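Putative P450-like enzyme (Streptomyces himastatinicus ATCC 53653, PDB 5Z9I) binds heme as a bacterial cytochrome P450 and probably acts as a monooxygenase in microbial secondary metabolism. Local coordinates at residues P51-S56 / T291-E296; V287-N292 / L308-G313. The protein carries 1 engineered substitution. All coordinates share one frame; numbering follows the deposited sequence.

Both contacts involve the mixed sheet of the P450 fold through strand 287-291, sharing Thr291 and Asn292; contact 1 also takes in the start of strand 295-297, of a separate two-stranded sheet. Both are partly buried. In contact 2 (287-292 with 308-313) the pairing is regular, with four backbone hydrogen bonds, and one arginine carries it to a heme propionate. Contact 1 (51-56 with 291-296) lies farther out, its centre about 24 Å from the chain's centre against about 16 Å. There a single beta bridge, one backbone and one asparagine side-chain hydrogen bond, and apolar packing of phenylalanine and valines replace the ladder. Ser55 N, 2.8 Å from Ala290 O, probably makes a hydrogen bond linking the two contacts.

Contact 1: residues P51-S56 / T291-E296; sequences PKVFSS and TNSEVE
Phe54 meets the methyl of Thr291 obliquely with ring atoms CD1 and CE1, CE1 being 3.6 Å from Thr291 CG2; the two side chains run side by side from the same face of the sheet. Val295 comes from the opposite direction and brings CG1 to 3.8 Å from Phe54 CZ. Val53 CG2, anti to its own backbone N, sits over the centre of one face of the Phe54 ring and also meets Val295 tip to tip, a tight 3.5 Å between the two CG2 atoms. Asn292 N reaches Val53 O at 2.8 Å in the carbonyl plane, while Asn292 ND2 approaches Lys52 O at 2.9 Å from above that carbonyl's plane, with an N-H...O angle of 165°. The acceptor lies within 7° of the Asn292 amide plane, consistent with the bond setting the amide's rotation, and OD1 faces Ser55 CB. A leucine in place of Asn292 would probably leave Lys52 O without this donor, the 51-53 loop then relying on the backbone bond to Val53 O. Outside the pair, Ser55 OG bonds Asp79 and Thr291 OG1 bonds Pro303 O. Phe54 and Thr291, an antiparallel non-hydrogen-bonded pair, join edge strand 54-55 to the mixed sheet of the cytochrome P450 fold.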
ATOM      1  N   PRO A  51      16.984  -7.485  -8.484  1.00 41.27           N
ATOM      2  CA  PRO A  51      16.651  -8.303  -7.313  1.00 42.63           C
ATOM      3  C   PRO A  51      17.734  -9.325  -6.950  1.00 44.74           C
ATOM      4  O   PRO A  51      17.750  -9.801  -5.827  1.00 44.56           O
ATOM      5  CB  PRO A  51      15.353  -9.007  -7.737  1.00 41.50           C
ATOM      6  CG  PRO A  51      15.461  -9.076  -9.241  1.00 43.38           C
ATOM      7  CD  PRO A  51      16.135  -7.798  -9.646  1.00 41.79           C
ATOM      8  N   LYS A  52      18.626  -9.648  -7.877  1.00 48.23           N
ATOM      9  CA  LYS A  52      19.648 -10.661  -7.609  1.00 53.55           C
ATOM     10  C   LYS A  52      20.766 -10.151  -6.682  1.00 51.09           C
ATOM     11  O   LYS A  52      21.390 -10.936  -5.983  1.00 51.24           O
ATOM     12  CB  LYS A  52      20.228 -11.198  -8.930  1.00 60.73           C
ATOM     13  CG  LYS A  52      19.155 -11.915  -9.773  1.00 62.58           C
ATOM     14  CD  LYS A  52      19.643 -12.345 -11.155  1.00 66.39           C
ATOM     15  CE  LYS A  52      19.597 -13.871 -11.261  1.00 70.18           C
ATOM     16  NZ  LYS A  52      19.821 -14.389 -12.639  1.00 74.44           N
ATOM     17  N   VAL A  53      21.020  -8.848  -6.661  1.00 49.71           N
ATOM     18  CA  VAL A  53      21.907  -8.299  -5.642  1.00 50.13           C
ATOM     19  C   VAL A  53      21.087  -7.654  -4.523  1.00 46.01           C
ATOM     20  O   VAL A  53      21.451  -7.757  -3.348  1.00 42.86           O
ATOM     21  CB  VAL A  53      22.914  -7.281  -6.234  1.00 56.31           C
ATOM     22  CG1 VAL A  53      22.229  -6.335  -7.118  1.00 58.68           C
ATOM     23  CG2 VAL A  53      23.618  -6.506  -5.147  1.00 57.45           C
ATOM     24  N   PHE A  54      19.970  -7.013  -4.871  1.00 42.81           N
ATOM     25  CA  PHE A  54      19.138  -6.373  -3.853  1.00 39.84           C
ATOM     26  C   PHE A  54      17.910  -7.211  -3.558  1.00 38.00           C
ATOM     27  O   PHE A  54      16.871  -7.073  -4.193  1.00 39.47           O
ATOM     28  CB  PHE A  54      18.758  -4.955  -4.280  1.00 41.37           C
ATOM     29  CG  PHE A  54      19.948  -4.071  -4.490  1.00 42.85           C
ATOM     30  CD1 PHE A  54      20.631  -3.533  -3.408  1.00 42.38           C
ATOM     31  CD2 PHE A  54      20.413  -3.816  -5.760  1.00 43.35           C
ATOM     32  CE1 PHE A  54      21.740  -2.735  -3.596  1.00 44.28           C
ATOM     33  CE2 PHE A  54      21.519  -3.002  -5.958  1.00 46.98           C
ATOM     34  CZ  PHE A  54      22.187  -2.463  -4.868  1.00 46.45           C
ATOM     35  N   SER A  55      18.065  -8.085  -2.571  1.00 37.05           N
ATOM     36  CA  SER A  55      17.090  -9.114  -2.214  1.00 34.14           C
ATOM     37  C   SER A  55      15.899  -8.527  -1.475  1.00 35.56           C
ATOM     38  O   SER A  55      16.059  -7.567  -0.711  1.00 37.67           O
ATOM     39  CB  SER A  55      17.772 -10.182  -1.350  1.00 32.70           C
ATOM     40  OG  SER A  55      16.833 -11.068  -0.759  1.00 36.46           O
ATOM     41  N   SER A  56      14.718  -9.112  -1.677  1.00 32.29           N
ATOM     42  CA  SER A  56      13.538  -8.709  -0.898  1.00 31.33           C
ATOM     43  C   SER A  56      13.398  -9.557   0.385  1.00 31.60           C
ATOM     44  O   SER A  56      12.458  -9.388   1.178  1.00 29.81           O
ATOM     45  CB  SER A  56      12.262  -8.806  -1.747  1.00 30.15           C
ATOM     46  OG  SER A  56      12.172  -7.748  -2.721  1.00 29.90           O
ATOM     47  N   THR A 291      21.290  -6.474   0.823  1.00 42.73           N
ATOM     48  CA  THR A 291      22.280  -6.720  -0.225  1.00 44.95           C
ATOM     49  C   THR A 291      22.880  -8.117  -0.117  1.00 47.55           C
ATOM     50  O   THR A 291      23.210  -8.581   0.975  1.00 48.30           O
ATOM     51  CB  THR A 291      23.413  -5.686  -0.209  1.00 47.18           C
ATOM     52  OG1 THR A 291      23.993  -5.633   1.098  1.00 49.98           O
ATOM     53  CG2 THR A 291      22.888  -4.320  -0.593  1.00 45.77           C
ATOM     54  N   ASN A 292      23.018  -8.781  -1.261  1.00 49.83           N
ATOM     55  CA  ASN A 292      23.589 -10.128  -1.309  1.00 50.55           C
ATOM     56  C   ASN A 292      25.099 -10.093  -1.487  1.00 53.47           C
ATOM     57  O   ASN A 292      25.793 -11.003  -1.059  1.00 56.16           O
ATOM     58  CB  ASN A 292      22.958 -10.948  -2.436  1.00 47.74           C
ATOM     59  CG  ASN A 292      21.532 -11.351  -2.143  1.00 44.02           C
ATOM     60  OD1 ASN A 292      21.129 -11.495  -0.989  1.00 41.55           O
ATOM     61  ND2 ASN A 292      20.757 -11.545  -3.193  1.00 44.28           N
ATOM     62  N   SER A 293      25.593  -9.037  -2.122  1.00 55.79           N
ATOM     63  CA  SER A 293      27.023  -8.823  -2.277  1.00 63.13           C
ATOM     64  C   SER A 293      27.367  -7.356  -2.034  1.00 65.20           C
ATOM     65  O   SER A 293      26.464  -6.522  -1.832  1.00 62.21           O
ATOM     66  CB  SER A 293      27.484  -9.240  -3.675  1.00 68.80           C
ATOM     67  OG  SER A 293      27.054  -8.309  -4.655  1.00 72.45           O
ATOM     68  N   GLU A 294      28.663  -7.042  -2.044  1.00 67.53           N
ATOM     69  CA  GLU A 294      29.106  -5.644  -2.020  1.00 69.74           C
ATOM     70  C   GLU A 294      28.685  -4.922  -3.295  1.00 67.31           C
ATOM     71  O   GLU A 294      28.784  -5.470  -4.393  1.00 66.38           O
ATOM     72  CB  GLU A 294      30.621  -5.536  -1.847  1.00 74.37           C
ATOM     73  CG  GLU A 294      31.068  -5.235  -0.424  1.00 78.27           C
ATOM     74  CD  GLU A 294      32.398  -4.498  -0.372  1.00 84.57           C
ATOM     75  OE1 GLU A 294      32.844  -3.991  -1.427  1.00 86.19           O
ATOM     76  OE2 GLU A 294      32.992  -4.416   0.727  1.00 87.49           O
ATOM     77  N   VAL A 295      28.187  -3.697  -3.139  1.00 65.98           N
ATOM     78  CA  VAL A 295      27.735  -2.896  -4.276  1.00 66.18           C
ATOM     79  C   VAL A 295      28.177  -1.436  -4.161  1.00 68.30           C
ATOM     80  O   VAL A 295      28.396  -0.925  -3.059  1.00 69.86           O
ATOM     81  CB  VAL A 295      26.209  -2.892  -4.407  1.00 65.16           C
ATOM     82  CG1 VAL A 295      25.804  -2.854  -5.877  1.00 66.71           C
ATOM     83  CG2 VAL A 295      25.604  -4.060  -3.702  1.00 63.69           C
ATOM     84  N   GLU A 296      28.273  -0.756  -5.296  1.00 67.86           N
ATOM     85  CA  GLU A 296      28.474   0.681  -5.275  1.00 68.53           C
ATOM     86  C   GLU A 296      27.220   1.326  -5.835  1.00 66.63           C
ATOM     87  O   GLU A 296      26.848   1.086  -6.983  1.00 67.21           O
ATOM     88  CB  GLU A 296      29.717   1.097  -6.075  1.00 70.15           C
TER

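Contact 2: residues V287-N292 / L308-G313; sequences VGRATN and LLVWTG. With HEM (protoporphyrin IX containing Fe), chain B.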
ATOM      1  N   VAL A 287      10.664   1.103   0.660  1.00 36.39           N
ATOM      2  CA  VAL A 287      10.668  -0.361   0.690  1.00 33.81           C
ATOM      3  C   VAL A 287      12.045  -0.907   1.054  1.00 35.36           C
ATOM      4  O   VAL A 287      13.073  -0.322   0.725  1.00 38.05           O
ATOM      5  CB  VAL A 287      10.204  -0.985  -0.654  1.00 35.08           C
ATOM      6  CG1 VAL A 287       8.819  -0.440  -1.060  1.00 32.23           C
ATOM      7  CG2 VAL A 287      11.246  -0.796  -1.748  1.00 31.12           C
ATOM      8  N   GLY A 288      12.051  -2.024   1.763  1.00 37.81           N
ATOM      9  CA  GLY A 288      13.277  -2.591   2.286  1.00 37.57           C
ATOM     10  C   GLY A 288      13.913  -3.558   1.317  1.00 33.90           C
ATOM     11  O   GLY A 288      13.233  -4.326   0.643  1.00 29.77           O
ATOM     12  N   ARG A 289      15.233  -3.496   1.240  1.00 35.60           N
ATOM     13  CA  ARG A 289      16.026  -4.469   0.499  1.00 37.01           C
ATOM     14  C   ARG A 289      17.212  -4.915   1.356  1.00 38.62           C
ATOM     15  O   ARG A 289      17.619  -4.203   2.285  1.00 41.08           O
ATOM     16  CB  ARG A 289      16.514  -3.879  -0.826  1.00 37.07           C
ATOM     17  CG  ARG A 289      15.403  -3.629  -1.863  1.00 36.65           C
ATOM     18  CD  ARG A 289      14.620  -4.906  -2.152  1.00 32.21           C
ATOM     19  NE  ARG A 289      13.736  -4.768  -3.297  1.00 34.19           N
ATOM     20  CZ  ARG A 289      12.431  -4.507  -3.226  1.00 32.58           C
ATOM     21  NH1 ARG A 289      11.835  -4.352  -2.053  1.00 29.84           N
ATOM     22  NH2 ARG A 289      11.714  -4.412  -4.338  1.00 30.86           N
ATOM     23  N   ALA A 290      17.756  -6.090   1.050  1.00 37.23           N
ATOM     24  CA  ALA A 290      18.991  -6.578   1.696  1.00 39.02           C
ATOM     25  C   ALA A 290      20.047  -6.901   0.636  1.00 38.91           C
ATOM     26  O   ALA A 290      19.740  -7.538  -0.358  1.00 37.76           O
ATOM     27  CB  ALA A 290      18.696  -7.810   2.562  1.00 35.53           C
ATOM     28  N   THR A 291      21.290  -6.474   0.823  1.00 42.73           N
ATOM     29  CA  THR A 291      22.280  -6.720  -0.225  1.00 44.95           C
ATOM     30  C   THR A 291      22.880  -8.117  -0.117  1.00 47.55           C
ATOM     31  O   THR A 291      23.210  -8.581   0.975  1.00 48.30           O
ATOM     32  CB  THR A 291      23.413  -5.686  -0.209  1.00 47.18           C
ATOM     33  OG1 THR A 291      23.993  -5.633   1.098  1.00 49.98           O
ATOM     34  CG2 THR A 291      22.888  -4.320  -0.593  1.00 45.77           C
ATOM     35  N   ASN A 292      23.018  -8.781  -1.261  1.00 49.83           N
ATOM     36  CA  ASN A 292      23.589 -10.128  -1.309  1.00 50.55           C
ATOM     37  C   ASN A 292      25.099 -10.093  -1.487  1.00 53.47           C
ATOM     38  O   ASN A 292      25.793 -11.003  -1.059  1.00 56.16           O
ATOM     39  CB  ASN A 292      22.958 -10.948  -2.436  1.00 47.74           C
ATOM     40  CG  ASN A 292      21.532 -11.351  -2.143  1.00 44.02           C
ATOM     41  OD1 ASN A 292      21.129 -11.495  -0.989  1.00 41.55           O
ATOM     42  ND2 ASN A 292      20.757 -11.545  -3.193  1.00 44.28           N
ATOM     43  N   LEU A 308      18.934  -2.149   3.397  1.00 51.33           N
ATOM     44  CA  LEU A 308      18.895  -0.912   2.628  1.00 54.72           C
ATOM     45  C   LEU A 308      17.444  -0.478   2.491  1.00 50.00           C
ATOM     46  O   LEU A 308      16.583  -1.283   2.161  1.00 45.90           O
ATOM     47  CB  LEU A 308      19.564  -1.112   1.260  1.00 60.22           C
ATOM     48  CG  LEU A 308      19.711   0.044   0.274  1.00 66.67           C
ATOM     49  CD1 LEU A 308      20.900  -0.161  -0.628  1.00 69.66           C
ATOM     50  CD2 LEU A 308      18.493   0.092  -0.563  1.00 68.16           C
ATOM     51  N   LEU A 309      17.170   0.790   2.769  1.00 49.52           N
ATOM     52  CA  LEU A 309      15.821   1.305   2.575  1.00 44.56           C
ATOM     53  C   LEU A 309      15.766   2.196   1.332  1.00 43.17           C
ATOM     54  O   LEU A 309      16.504   3.179   1.213  1.00 45.58           O
ATOM     55  CB  LEU A 309      15.359   2.066   3.813  1.00 45.19           C
ATOM     56  CG  LEU A 309      15.559   1.276   5.103  1.00 47.00           C
ATOM     57  CD1 LEU A 309      15.004   2.052   6.289  1.00 47.92           C
ATOM     58  CD2 LEU A 309      14.947  -0.128   5.010  1.00 43.56           C
ATOM     59  N   VAL A 310      14.897   1.829   0.407  1.00 40.22           N
ATOM     60  CA  VAL A 310      14.743   2.553  -0.846  1.00 42.08           C
ATOM     61  C   VAL A 310      13.554   3.508  -0.709  1.00 41.89           C
ATOM     62  O   VAL A 310      12.396   3.058  -0.671  1.00 37.81           O
ATOM     63  CB  VAL A 310      14.499   1.598  -2.025  1.00 41.23           C
ATOM     64  CG1 VAL A 310      14.426   2.368  -3.313  1.00 44.14           C
ATOM     65  CG2 VAL A 310      15.573   0.539  -2.105  1.00 41.12           C
ATOM     66  N   TRP A 311      13.843   4.807  -0.615  1.00 42.60           N
ATOM     67  CA  TRP A 311      12.813   5.813  -0.328  1.00 42.48           C
ATOM     68  C   TRP A 311      12.175   6.315  -1.614  1.00 42.35           C
ATOM     69  O   TRP A 311      12.516   7.387  -2.142  1.00 44.26           O
ATOM     70  CB  TRP A 311      13.397   6.974   0.501  1.00 42.13           C
ATOM     71  CG  TRP A 311      13.795   6.485   1.860  1.00 44.86           C
ATOM     72  CD1 TRP A 311      15.064   6.201   2.296  1.00 48.68           C
ATOM     73  CD2 TRP A 311      12.917   6.136   2.938  1.00 43.69           C
ATOM     74  NE1 TRP A 311      15.026   5.725   3.586  1.00 48.26           N
ATOM     75  CE2 TRP A 311      13.721   5.670   3.999  1.00 46.44           C
ATOM     76  CE3 TRP A 311      11.531   6.178   3.111  1.00 42.61           C
ATOM     77  CZ2 TRP A 311      13.181   5.256   5.219  1.00 45.16           C
ATOM     78  CZ3 TRP A 311      11.001   5.757   4.317  1.00 41.48           C
ATOM     79  CH2 TRP A 311      11.823   5.309   5.356  1.00 42.73           C
ATOM     80  N   THR A 312      11.247   5.507  -2.110  1.00 40.02           N
ATOM     81  CA  THR A 312      10.458   5.847  -3.284  1.00 41.22           C
ATOM     82  C   THR A 312       9.741   7.198  -3.149  1.00 40.79           C
ATOM     83  O   THR A 312       9.551   7.891  -4.146  1.00 41.01           O
ATOM     84  CB  THR A 312       9.432   4.765  -3.562  1.00 39.76           C
ATOM     85  OG1 THR A 312       8.667   4.563  -2.375  1.00 41.04           O
ATOM     86  CG2 THR A 312      10.132   3.454  -3.923  1.00 41.07           C
ATOM     87  N   GLY A 313       9.353   7.565  -1.926  1.00 40.53           N
ATOM     88  CA  GLY A 313       8.770   8.882  -1.668  1.00 40.92           C
ATOM     89  C   GLY A 313       9.719  10.022  -2.025  1.00 43.28           C
ATOM     90  O   GLY A 313       9.330  10.978  -2.700  1.00 42.21           O
TER
HETATM   91  CHA HEM B 401       3.515  -4.699  -3.929  1.00 20.00           C
HETATM   92  CHB HEM B 401       2.213  -0.215  -3.257  1.00 20.00           C
HETATM   93  CHC HEM B 401      -2.378  -1.538  -3.496  1.00 20.00           C
HETATM   94  CHD HEM B 401      -0.993  -6.038  -3.385  1.00 20.00           C
HETATM   95  C1A HEM B 401       3.534  -3.358  -3.799  1.00 20.00           C
HETATM   96  C2A HEM B 401       4.695  -2.623  -3.788  1.00 20.00           C
HETATM   97  C3A HEM B 401       4.324  -1.370  -3.579  1.00 20.00           C
HETATM   98  C4A HEM B 401       2.956  -1.341  -3.455  1.00 20.00           C
HETATM   99  CMA HEM B 401       5.191  -0.169  -3.485  1.00 20.00           C
HETATM  100  CAA HEM B 401       6.091  -3.159  -3.986  1.00 20.00           C
HETATM  101  CBA HEM B 401       6.891  -3.409  -2.724  1.00 20.00           C
HETATM  102  CGA HEM B 401       8.309  -3.837  -2.971  1.00 20.00           C
HETATM  103  O1A HEM B 401       8.964  -4.305  -2.083  1.00 20.00           O
HETATM  104  O2A HEM B 401       8.842  -3.720  -4.038  1.00 20.00           O
HETATM  105  C1B HEM B 401       0.824  -0.209  -3.278  1.00 20.00           C
HETATM  106  C2B HEM B 401       0.081   0.950  -3.173  1.00 20.00           C
HETATM  107  C3B HEM B 401      -1.197   0.592  -3.236  1.00 20.00           C
HETATM  108  C4B HEM B 401      -1.220  -0.827  -3.406  1.00 20.00           C
HETATM  109  CMB HEM B 401       0.631   2.314  -3.001  1.00 20.00           C
HETATM  110  CAB HEM B 401      -2.418   1.376  -3.230  1.00 20.00           C
HETATM  111  CBB HEM B 401      -2.468   2.657  -3.362  1.00 20.00           C
HETATM  112  C1C HEM B 401      -2.418  -2.891  -3.489  1.00 20.00           C
HETATM  113  C2C HEM B 401      -3.533  -3.666  -3.498  1.00 20.00           C
HETATM  114  C3C HEM B 401      -3.124  -4.942  -3.439  1.00 20.00           C
HETATM  115  C4C HEM B 401      -1.757  -4.920  -3.400  1.00 20.00           C
HETATM  116  CMC HEM B 401      -4.919  -3.161  -3.544  1.00 20.00           C
HETATM  117  CAC HEM B 401      -3.874  -6.191  -3.483  1.00 20.00           C
HETATM  118  CBC HEM B 401      -5.129  -6.293  -3.774  1.00 20.00           C
HETATM  119  C1D HEM B 401       0.360  -6.003  -3.532  1.00 20.00           C
HETATM  120  C2D HEM B 401       1.117  -7.205  -3.571  1.00 20.00           C
HETATM  121  C3D HEM B 401       2.354  -6.846  -3.738  1.00 20.00           C
HETATM  122  C4D HEM B 401       2.355  -5.411  -3.795  1.00 20.00           C
HETATM  123  CMD HEM B 401       0.610  -8.598  -3.454  1.00 20.00           C
HETATM  124  CAD HEM B 401       3.509  -7.780  -3.800  1.00 20.00           C
HETATM  125  CBD HEM B 401       3.982  -8.068  -5.195  1.00 20.00           C
HETATM  126  CGD HEM B 401       5.254  -8.844  -5.238  1.00 20.00           C
HETATM  127  O1D HEM B 401       6.065  -8.871  -4.347  1.00 20.00           O
HETATM  128  O2D HEM B 401       5.505  -9.475  -6.209  1.00 20.00           O
HETATM  129  NA  HEM B 401       2.482  -2.564  -3.580  1.00 20.00           N
HETATM  130  NB  HEM B 401       0.017  -1.227  -3.419  1.00 20.00           N
HETATM  131  NC  HEM B 401      -1.356  -3.661  -3.429  1.00 20.00           N
HETATM  132  ND  HEM B 401       1.131  -4.954  -3.665  1.00 20.00           N
HETATM  133 FE   HEM B 401       0.635  -3.176  -3.657  1.00 20.00          FE
HETATM  134  O   HOH W   1       0.895  -2.771  -1.177  1.00 43.63           O
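Arg289 binds one heme propionate with two hydrogen bonds, NH1 to HEM O1A at 2.9 Å and NH2 to HEM O2A at 3.0 Å, the second almost straight at 175°. The carboxylate carbon CGA lies at the edge of the guanidinium and in its plane, the geometry of a bidentate pair. Arg289 stands on an antiparallel two-strand ladder within the P450 beta sheet. The bend at chi2, -56°, turns the chain so that NH1 also donates to Gly288 O at 3.0 Å; three bonds therefore hold the guanidinium against rotation. His83, Arg87 and His345 supply further hydrogen bonds to the heme. In the ladder, the hydrogen-bonded pairs Arg289-Leu308 and Val287-Val310 each make two backbone bonds. Leu308 N lies 2.7 Å from Arg289 O, and Val287 N lies 2.9 Å from Val310 O. Gly288 and Leu309 make the non-hydrogen-bonded pair between them. On the face shared by Val287, Arg289, Leu308 and Val310, Arg289 CG passes Val310 CG2 at 4.2 Å, and helix 41-48 packs there through Leu48, Ser44 and Ile47. Val287 works both ways: CG2 touches Val310 CB at 4.0 Å, while CG1 lies 3.9 Å from HEM CBA, beside the propionate arm.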